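PDB 6WO6: RavA from Legionella pneumophila str. Paris, which is a bacterial effector that probably acts inside the host cell during infection, although its molecular activity has not been assigned. Local coordinates for residues A[179-184]-A[208-213]; A[184-189]-A[219-224]; A[188-193]-A[235-240]. The protein carries 2 engineered substitutions. All blocks are in the same frame, centred on the assembly; numbering follows the deposited sequence.

Overall arrangement
Followed from the N terminus, the chain leaves helix 162-181, makes the turn that leads into the short helix 188-191, and later returns three times to pack against this region. Contact 1 closes a loop with 23 residues between its segments, bringing the turn before helix 214-224 back to the end of helix 162-181. Contact 2, with 29 residues between, sets residues 184-189 on helix 214-224, and contact 3, with 41, sets helix 188-191 on helix 230-240. Contact 1 crosses both others, whereas contacts 2 and 3 start from the same stretch of chain, sharing Gln-188 and Phe-189. Contacts 1 and 2 share Asp-184. Together they tie helices 162-181 and 188-191 to those that follow.

Contact 1 of 3, residues A[179-184]-A[208-213]; sequences RLLLGD and NVINDK
Different first torsions go with two successive leucines meeting the same partner. Leu-181 holds CG anti to its backbone N (chi1 -171°), whereas Leu-182 holds CG beside the N and anti to the carbonyl carbon (chi1 -70°). Opposite them, Ile-210 places CG1 between its N and carbonyl carbon (chi1 72°), and the other branch, CG2, presents itself to both leucines. Ile-210 CG2 lies 4.0 Å from Leu-181 CD2, the two side chains crossing at about a right angle, and 4.1 Å from Leu-182 CD2, which comes in obliquely. The same Leu-182 methyl, CD2, also rests on the aliphatic part of Lys-213, 4.0 Å from its CD; the lysine chain is extended beyond CG and runs across the leucine. The other branch of Leu-182 turns to Val-209, with Leu-182 CD1 4.5 Å from Val-209 CG2.

The backbones suit these meetings. Leu-182 is the first residue to leave helical geometry after helix 162-181, and Gly-183 N bonds back to Leu-180 O at 3.0 Å. Across the contact, a type II turn runs from Ile-210 to Lys-213, closed by Lys-213 N to Ile-210 O at 2.9 Å, and puts Lys-213 at the N-cap position of helix 214-224. From that helix Ile-217 also touches Leu-181, Leu-182 and Ile-210.

No hydrogen bond links the two segments. Branched aliphatic groups make most of this join between a helix end and a 3-10 segment with its following turn. Lysine suits the margin because its CD methylene meets Leu-182 while its charged end takes no part; cohesion therefore rests on apolar contact and shape, without directional bonding.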
loop_
_atom_site.group_PDB
_atom_site.type_symbol
_atom_site.label_atom_id
_atom_site.label_comp_id
_atom_site.label_asym_id
_atom_site.label_seq_id
_atom_site.Cartn_x
_atom_site.Cartn_y
_atom_site.Cartn_z
ATOM N N ARG A 179 10.170 -8.818 -1.462
ATOM C CA ARG A 179 11.488 -9.448 -1.445
ATOM C C ARG A 179 11.865 -9.999 -0.073
ATOM O O ARG A 179 12.597 -10.993 0.006
ATOM C CB ARG A 179 12.552 -8.453 -1.915
ATOM N N LEU A 180 11.385 -9.389 1.011
ATOM C CA LEU A 180 11.818 -9.757 2.352
ATOM C C LEU A 180 10.752 -10.519 3.130
ATOM O O LEU A 180 10.989 -11.661 3.536
ATOM C CB LEU A 180 12.248 -8.504 3.122
ATOM C CG LEU A 180 13.417 -7.726 2.517
ATOM C CD1 LEU A 180 13.941 -6.687 3.503
ATOM C CD2 LEU A 180 14.524 -8.676 2.074
ATOM N N LEU A 181 9.579 -9.920 3.353
ATOM C CA LEU A 181 8.577 -10.551 4.209
ATOM C C LEU A 181 8.116 -11.887 3.640
ATOM O O LEU A 181 7.965 -12.867 4.379
ATOM C CB LEU A 181 7.386 -9.616 4.410
ATOM C CG LEU A 181 6.367 -10.075 5.455
ATOM C CD1 LEU A 181 7.057 -10.352 6.781
ATOM C CD2 LEU A 181 5.269 -9.038 5.630
ATOM N N LEU A 182 7.889 -11.950 2.331
ATOM C CA LEU A 182 7.466 -13.181 1.676
ATOM C C LEU A 182 8.638 -14.037 1.215
ATOM O O LEU A 182 8.429 -14.992 0.462
ATOM C CB LEU A 182 6.561 -12.859 0.486
ATOM C CG LEU A 182 5.171 -12.316 0.822
ATOM C CD1 LEU A 182 4.463 -11.831 -0.431
ATOM C CD2 LEU A 182 4.346 -13.383 1.526
ATOM N N GLY A 183 9.859 -13.726 1.652
ATOM C CA GLY A 183 11.038 -14.460 1.254
ATOM C C GLY A 183 11.499 -15.454 2.306
ATOM O O GLY A 183 10.793 -15.772 3.266
ATOM N N ASP A 184 12.721 -15.953 2.110
ATOM C CA ASP A 184 13.320 -16.914 3.028
ATOM C C ASP A 184 13.855 -16.275 4.304
ATOM O O ASP A 184 14.135 -16.999 5.266
ATOM C CB ASP A 184 14.449 -17.679 2.332
ATOM C CG ASP A 184 13.938 -18.660 1.294
ATOM O OD1 ASP A 184 12.828 -19.202 1.481
ATOM O OD2 ASP A 184 14.649 -18.893 0.292
ATOM N N ASN A 208 -2.233 -6.769 2.687
ATOM C CA ASN A 208 -3.283 -7.704 2.292
ATOM C C ASN A 208 -2.767 -8.799 1.366
ATOM O O ASN A 208 -3.455 -9.807 1.173
ATOM C CB ASN A 208 -4.428 -6.950 1.611
ATOM C CG ASN A 208 -5.221 -6.090 2.579
ATOM O OD1 ASN A 208 -4.967 -6.095 3.785
ATOM N ND2 ASN A 208 -6.183 -5.340 2.052
ATOM N N VAL A 209 -1.573 -8.627 0.794
ATOM C CA VAL A 209 -1.014 -9.649 -0.080
ATOM C C VAL A 209 -0.591 -10.881 0.715
ATOM O O VAL A 209 -0.553 -11.991 0.170
ATOM C CB VAL A 209 0.157 -9.061 -0.895
ATOM C CG1 VAL A 209 1.299 -8.641 0.020
ATOM C CG2 VAL A 209 0.640 -10.048 -1.945
ATOM N N ILE A 210 -0.284 -10.728 2.010
ATOM C CA ILE A 210 0.168 -11.879 2.793
ATOM C C ILE A 210 -0.980 -12.714 3.329
ATOM O O ILE A 210 -0.734 -13.689 4.053
ATOM C CB ILE A 210 1.057 -11.474 3.988
ATOM C CG1 ILE A 210 0.224 -10.807 5.084
ATOM C CG2 ILE A 210 2.202 -10.580 3.536
ATOM C CD1 ILE A 210 1.028 -10.373 6.288
ATOM N N ASN A 211 -2.224 -12.370 2.995
ATOM C CA ASN A 211 -3.371 -13.111 3.502
ATOM C C ASN A 211 -3.298 -14.577 3.093
ATOM O O ASN A 211 -2.932 -14.909 1.962
ATOM C CB ASN A 211 -4.673 -12.484 3.001
ATOM C CG ASN A 211 -5.142 -11.340 3.879
ATOM O OD1 ASN A 211 -5.139 -10.182 3.463
ATOM N ND2 ASN A 211 -5.555 -11.660 5.099
ATOM N N ASP A 212 -3.638 -15.454 4.040
ATOM C CA ASP A 212 -3.564 -16.905 3.886
ATOM C C ASP A 212 -2.137 -17.392 3.653
ATOM O O ASP A 212 -1.927 -18.527 3.214
ATOM C CB ASP A 212 -4.491 -17.393 2.766
ATOM C CG ASP A 212 -5.937 -17.007 3.003
ATOM O OD1 ASP A 212 -6.333 -16.869 4.180
ATOM O OD2 ASP A 212 -6.679 -16.842 2.011
ATOM N N LYS A 213 -1.146 -16.547 3.941
ATOM C CA LYS A 213 0.257 -16.946 3.930
ATOM C C LYS A 213 0.929 -16.693 5.272
ATOM O O LYS A 213 2.154 -16.827 5.377
ATOM C CB LYS A 213 1.025 -16.218 2.820
ATOM C CG LYS A 213 0.637 -16.640 1.413
ATOM C CD LYS A 213 1.620 -16.113 0.380
ATOM C CE LYS A 213 1.251 -16.569 -1.027
ATOM N NZ LYS A 213 2.273 -16.161 -2.038
#

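Contact 2 of 3, residues A[184-189]-A[219-224]; sequences DRPDQF and GKLALR
A type I beta turn, Arg-185 to Gln-188, connects helix 162-181 to helix 188-191 and lies against the last turns of helix 214-224. Pro-186 is its apolar point of contact. Its ring and Leu-221 slide past each other in opposite directions, with Pro-186 CG 3.7 Å from Leu-221 CD2, and the same Pro-186 CG meets Lys-220 CB at 3.7 Å, where the side chains cross at about a right angle. Leu-221 CD2 also reaches the turn's backbone, 3.5 Å from Asp-187 N. A rigid proline suits this corner: it offers a compact hydrocarbon surface at a fixed backbone angle.

Beside it, Arg-224 bends at chi2 and passes along the turn. Asp-184 O sits over one face of its guanidinium, 3.0 Å from Arg-224 NH1, but the angle is too poor for a hydrogen bond. Arg-224 CB approaches Arg-185 NE to 3.7 Å, and the two guanidinium planes are 62° apart.

In the next shell a salt bridge within the turn fixes Arg-185. Asp-187, with CG between its N and carbonyl carbon (chi1 55°), receives the arginine side-on through two hydrogen bonds, Arg-185 NE to Asp-187 OD1 at 3.1 Å, nearly straight at 172°, and Arg-185 NH2 to Asp-187 OD2 at 2.9 Å. Both oxygens use syn lone pairs and lie close to the guanidinium plane, so the pair is held flat. The aspartate charge probably eases the proximity of the two arginines. Asp-187 also touches Thr-225 and Pro-226 beyond the helix. Over the centre of the Arg-185 guanidinium, 4.0 Å above its plane, stands Gln-188 NE2.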
loop_
_atom_site.group_PDB
_atom_site.type_symbol
_atom_site.label_atom_id
_atom_site.label_comp_id
_atom_site.label_asym_id
_atom_site.label_seq_id
_atom_site.Cartn_x
_atom_site.Cartn_y
_atom_site.Cartn_z
ATOM N N ASP A 184 12.721 -15.953 2.110
ATOM C CA ASP A 184 13.320 -16.914 3.028
ATOM C C ASP A 184 13.855 -16.275 4.304
ATOM O O ASP A 184 14.135 -16.999 5.266
ATOM C CB ASP A 184 14.449 -17.679 2.332
ATOM C CG ASP A 184 13.938 -18.660 1.294
ATOM O OD1 ASP A 184 12.828 -19.202 1.481
ATOM O OD2 ASP A 184 14.649 -18.893 0.292
ATOM N N ARG A 185 14.005 -14.953 4.344
ATOM C CA ARG A 185 14.501 -14.249 5.528
ATOM C C ARG A 185 13.547 -13.122 5.905
ATOM O O ARG A 185 13.902 -11.943 5.835
ATOM C CB ARG A 185 15.911 -13.710 5.284
ATOM C CG ARG A 185 16.986 -14.778 5.143
ATOM C CD ARG A 185 17.127 -15.591 6.423
ATOM N NE ARG A 185 17.322 -14.737 7.591
ATOM C CZ ARG A 185 18.507 -14.444 8.118
ATOM N NH1 ARG A 185 19.613 -14.945 7.585
ATOM N NH2 ARG A 185 18.583 -13.655 9.181
ATOM N N PRO A 186 12.321 -13.452 6.330
ATOM C CA PRO A 186 11.343 -12.396 6.644
ATOM C C PRO A 186 11.707 -11.551 7.855
ATOM O O PRO A 186 11.065 -10.513 8.069
ATOM C CB PRO A 186 10.044 -13.178 6.884
ATOM C CG PRO A 186 10.489 -14.535 7.298
ATOM C CD PRO A 186 11.760 -14.799 6.538
ATOM N N ASP A 187 12.698 -11.951 8.655
ATOM C CA ASP A 187 13.134 -11.098 9.756
ATOM C C ASP A 187 13.850 -9.853 9.250
ATOM O O ASP A 187 13.874 -8.823 9.940
ATOM C CB ASP A 187 14.045 -11.877 10.702
ATOM C CG ASP A 187 15.227 -12.506 9.987
ATOM O OD1 ASP A 187 14.995 -13.343 9.091
ATOM O OD2 ASP A 187 16.385 -12.158 10.312
ATOM N N GLN A 188 14.441 -9.927 8.054
ATOM C CA GLN A 188 15.145 -8.776 7.501
ATOM C C GLN A 188 14.185 -7.655 7.122
ATOM O O GLN A 188 14.591 -6.490 7.066
ATOM C CB GLN A 188 15.981 -9.205 6.298
ATOM C CG GLN A 188 17.120 -10.153 6.662
ATOM C CD GLN A 188 17.815 -10.728 5.446
ATOM O OE1 GLN A 188 17.285 -10.683 4.333
ATOM N NE2 GLN A 188 19.008 -11.274 5.651
ATOM N N PHE A 189 12.918 -7.983 6.858
ATOM C CA PHE A 189 11.913 -6.944 6.656
ATOM C C PHE A 189 11.856 -6.006 7.852
ATOM O O PHE A 189 11.677 -4.792 7.698
ATOM C CB PHE A 189 10.541 -7.581 6.411
ATOM C CG PHE A 189 9.437 -6.583 6.192
ATOM C CD1 PHE A 189 9.173 -6.093 4.922
ATOM C CD2 PHE A 189 8.665 -6.132 7.253
ATOM C CE1 PHE A 189 8.163 -5.172 4.714
ATOM C CE2 PHE A 189 7.654 -5.206 7.049
ATOM C CZ PHE A 189 7.403 -4.729 5.778
ATOM N N GLY A 219 6.305 -19.375 10.384
ATOM C CA GLY A 219 7.283 -20.443 10.512
ATOM C C GLY A 219 8.687 -19.979 10.172
ATOM O O GLY A 219 9.640 -20.236 10.917
ATOM N N LYS A 220 8.830 -19.274 9.044
ATOM C CA LYS A 220 10.146 -18.768 8.660
ATOM C C LYS A 220 10.667 -17.737 9.657
ATOM O O LYS A 220 11.874 -17.683 9.914
ATOM C CB LYS A 220 10.101 -18.175 7.252
ATOM C CG LYS A 220 9.734 -19.178 6.168
ATOM C CD LYS A 220 10.190 -18.700 4.798
ATOM C CE LYS A 220 9.651 -19.584 3.687
ATOM N NZ LYS A 220 8.186 -19.395 3.493
ATOM N N LEU A 221 9.779 -16.928 10.238
ATOM C CA LEU A 221 10.202 -15.977 11.261
ATOM C C LEU A 221 10.721 -16.703 12.493
ATOM O O LEU A 221 11.820 -16.416 12.979
ATOM C CB LEU A 221 9.044 -15.051 11.633
ATOM C CG LEU A 221 8.777 -13.876 10.693
ATOM C CD1 LEU A 221 7.543 -13.104 11.136
ATOM C CD2 LEU A 221 9.990 -12.967 10.638
ATOM N N ALA A 222 9.941 -17.654 13.012
ATOM C CA ALA A 222 10.381 -18.420 14.174
ATOM C C ALA A 222 11.690 -19.147 13.901
ATOM O O ALA A 222 12.502 -19.324 14.817
ATOM C CB ALA A 222 9.299 -19.417 14.591
ATOM N N LEU A 223 11.920 -19.559 12.653
ATOM C CA LEU A 223 13.134 -20.306 12.344
ATOM C C LEU A 223 14.358 -19.396 12.228
ATOM O O LEU A 223 15.416 -19.703 12.789
ATOM C CB LEU A 223 12.940 -21.111 11.058
ATOM C CG LEU A 223 14.130 -21.962 10.614
ATOM C CD1 LEU A 223 14.525 -22.945 11.706
ATOM C CD2 LEU A 223 13.815 -22.692 9.317
ATOM N N ARG A 224 14.238 -18.270 11.513
ATOM C CA ARG A 224 15.415 -17.488 11.142
ATOM C C ARG A 224 15.627 -16.226 11.974
ATOM O O ARG A 224 16.726 -15.664 11.931
ATOM C CB ARG A 224 15.342 -17.087 9.662
ATOM C CG ARG A 224 14.755 -18.144 8.740
ATOM C CD ARG A 224 15.712 -19.290 8.446
ATOM N NE ARG A 224 15.114 -20.246 7.515
ATOM C CZ ARG A 224 15.275 -20.212 6.195
ATOM N NH1 ARG A 224 16.029 -19.272 5.640
ATOM N NH2 ARG A 224 14.683 -21.120 5.428
#

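Contact 3 of 3, residues A[188-193]-A[235-240]; sequences QFFSSR and MKIKGF
Phe-190 is the side chain on which this buried helix-to-helix contact turns. Its CB points toward helix 230-240, with CG anti to the carbonyl carbon (chi1 -58°), and already touches the opposing chain, 4.2 Å from Lys-236 CD. The ring presents its edge to Lys-236: Phe-190 CD2 lies 3.8 Å from Lys-236 CB, and the lysine methylenes run past the phenylalanine in the opposite direction, near the ring plane. One atom farther, Phe-190 CE2 meets two residues, Ile-237 CG1 at 3.6 Å and Phe-240 CE2 at 3.9 Å. At the tip, Phe-190 CZ stands 3.6 Å from Ile-237 CG1, so that the isoleucine branch spans the far end of the ring and crosses it at about a right angle. Phe-240, too, crosses Phe-190 at about a right angle, and receives Phe-190 CE2 at its own edge.

One face of the Phe-190 ring is covered from within its own segment, by Phe-189 CD2, which lies 3.8 Å above the plane over the centre. Phe-189 thereby backs its neighbour, and reaches the opposite helix through CE2, 4.4 Å from Phe-240 CZ. Flat rings and a branched aliphatic chain suit a buried place, since they pack closely without needing polar partners.

The lysine adds the polar bond. Fully extended beyond CG, Lys-236 donates a hydrogen bond from NZ to Phe-190 O at 2.8 Å, from above the carbonyl plane, 33° out of it. NZ also forms a salt bridge with Asp-232, and the lysine makes a cation-pi contact with Phe-195.

Around this pair, helix 162-181 supplies Leu-181 against Phe-190, helix 246-265 packs Leu-247, Ala-248 and Val-251 on Ile-237, and helix 197-202 meets Phe-240 through Ile-197, Cys-200 and Ile-201.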
loop_
_atom_site.group_PDB
_atom_site.type_symbol
_atom_site.label_atom_id
_atom_site.label_comp_id
_atom_site.label_asym_id
_atom_site.label_seq_id
_atom_site.Cartn_x
_atom_site.Cartn_y
_atom_site.Cartn_z
ATOM N N GLN A 188 14.441 -9.927 8.054
ATOM C CA GLN A 188 15.145 -8.776 7.501
ATOM C C GLN A 188 14.185 -7.655 7.122
ATOM O O GLN A 188 14.591 -6.490 7.066
ATOM C CB GLN A 188 15.981 -9.205 6.298
ATOM C CG GLN A 188 17.120 -10.153 6.662
ATOM C CD GLN A 188 17.815 -10.728 5.446
ATOM O OE1 GLN A 188 17.285 -10.683 4.333
ATOM N NE2 GLN A 188 19.008 -11.274 5.651
ATOM N N PHE A 189 12.918 -7.983 6.858
ATOM C CA PHE A 189 11.913 -6.944 6.656
ATOM C C PHE A 189 11.856 -6.006 7.852
ATOM O O PHE A 189 11.677 -4.792 7.698
ATOM C CB PHE A 189 10.541 -7.581 6.411
ATOM C CG PHE A 189 9.437 -6.583 6.192
ATOM C CD1 PHE A 189 9.173 -6.093 4.922
ATOM C CD2 PHE A 189 8.665 -6.132 7.253
ATOM C CE1 PHE A 189 8.163 -5.172 4.714
ATOM C CE2 PHE A 189 7.654 -5.206 7.049
ATOM C CZ PHE A 189 7.403 -4.729 5.778
ATOM N N PHE A 190 12.018 -6.553 9.055
ATOM C CA PHE A 190 11.940 -5.774 10.283
ATOM C C PHE A 190 13.291 -5.239 10.731
ATOM O O PHE A 190 13.353 -4.156 11.326
ATOM C CB PHE A 190 11.328 -6.625 11.400
ATOM C CG PHE A 190 9.959 -7.150 11.078
ATOM C CD1 PHE A 190 9.801 -8.310 10.336
ATOM C CD2 PHE A 190 8.829 -6.482 11.515
ATOM C CE1 PHE A 190 8.536 -8.792 10.035
ATOM C CE2 PHE A 190 7.563 -6.961 11.219
ATOM C CZ PHE A 190 7.418 -8.117 10.478
ATOM N N SER A 191 14.373 -5.968 10.467
ATOM C CA SER A 191 15.698 -5.535 10.888
ATOM C C SER A 191 16.377 -4.610 9.884
ATOM O O SER A 191 17.528 -4.223 10.107
ATOM C CB SER A 191 16.597 -6.750 11.152
ATOM O OG SER A 191 16.748 -7.539 9.985
ATOM N N SER A 192 15.702 -4.247 8.796
ATOM C CA SER A 192 16.306 -3.381 7.794
ATOM C C SER A 192 16.507 -1.973 8.342
ATOM O O SER A 192 15.715 -1.472 9.144
ATOM C CB SER A 192 15.438 -3.330 6.534
ATOM O OG SER A 192 15.948 -2.406 5.586
ATOM N N ARG A 193 17.593 -1.334 7.901
ATOM C CA ARG A 193 17.837 0.051 8.285
ATOM C C ARG A 193 16.769 0.981 7.725
ATOM O O ARG A 193 16.487 2.029 8.318
ATOM C CB ARG A 193 19.225 0.489 7.818
ATOM N N MET A 235 6.579 -6.426 18.346
ATOM C CA MET A 235 6.090 -5.075 18.600
ATOM C C MET A 235 5.781 -4.353 17.298
ATOM O O MET A 235 4.777 -3.643 17.201
ATOM C CB MET A 235 7.106 -4.280 19.423
ATOM C CG MET A 235 7.338 -4.819 20.822
ATOM S SD MET A 235 5.825 -4.943 21.797
ATOM C CE MET A 235 5.778 -3.327 22.561
ATOM N N LYS A 236 6.617 -4.539 16.274
ATOM C CA LYS A 236 6.349 -3.890 14.992
ATOM C C LYS A 236 5.084 -4.440 14.340
ATOM O O LYS A 236 4.266 -3.670 13.808
ATOM C CB LYS A 236 7.558 -4.041 14.070
ATOM C CG LYS A 236 8.685 -3.084 14.435
ATOM C CD LYS A 236 10.002 -3.442 13.775
ATOM C CE LYS A 236 11.088 -2.468 14.204
ATOM N NZ LYS A 236 12.424 -2.852 13.680
ATOM N N ILE A 237 4.894 -5.762 14.380
ATOM C CA ILE A 237 3.670 -6.346 13.830
ATOM C C ILE A 237 2.449 -5.790 14.553
ATOM O O ILE A 237 1.487 -5.336 13.922
ATOM C CB ILE A 237 3.720 -7.881 13.903
ATOM C CG1 ILE A 237 4.845 -8.416 13.015
ATOM C CG2 ILE A 237 2.385 -8.474 13.484
ATOM C CD1 ILE A 237 5.161 -9.875 13.247
ATOM N N LYS A 238 2.475 -5.796 15.889
ATOM C CA LYS A 238 1.382 -5.186 16.641
ATOM C C LYS A 238 1.271 -3.692 16.372
ATOM O O LYS A 238 0.220 -3.097 16.636
ATOM C CB LYS A 238 1.553 -5.448 18.140
ATOM C CG LYS A 238 0.870 -6.723 18.618
ATOM C CD LYS A 238 1.859 -7.689 19.248
ATOM C CE LYS A 238 1.860 -7.594 20.768
ATOM N NZ LYS A 238 0.600 -8.120 21.368
ATOM N N GLY A 239 2.323 -3.077 15.851
ATOM C CA GLY A 239 2.284 -1.676 15.502
ATOM C C GLY A 239 1.521 -1.384 14.226
ATOM O O GLY A 239 0.739 -0.430 14.182
ATOM N N PHE A 240 1.739 -2.171 13.169
ATOM C CA PHE A 240 1.023 -1.928 11.918
ATOM C C PHE A 240 -0.023 -2.995 11.592
ATOM O O PHE A 240 -0.594 -2.967 10.496
ATOM C CB PHE A 240 2.004 -1.758 10.747
ATOM C CG PHE A 240 2.756 -3.006 10.372
ATOM C CD1 PHE A 240 2.206 -3.933 9.501
ATOM C CD2 PHE A 240 4.032 -3.233 10.861
ATOM C CE1 PHE A 240 2.899 -5.077 9.150
ATOM C CE2 PHE A 240 4.732 -4.374 10.509
ATOM C CZ PHE A 240 4.164 -5.295 9.649
#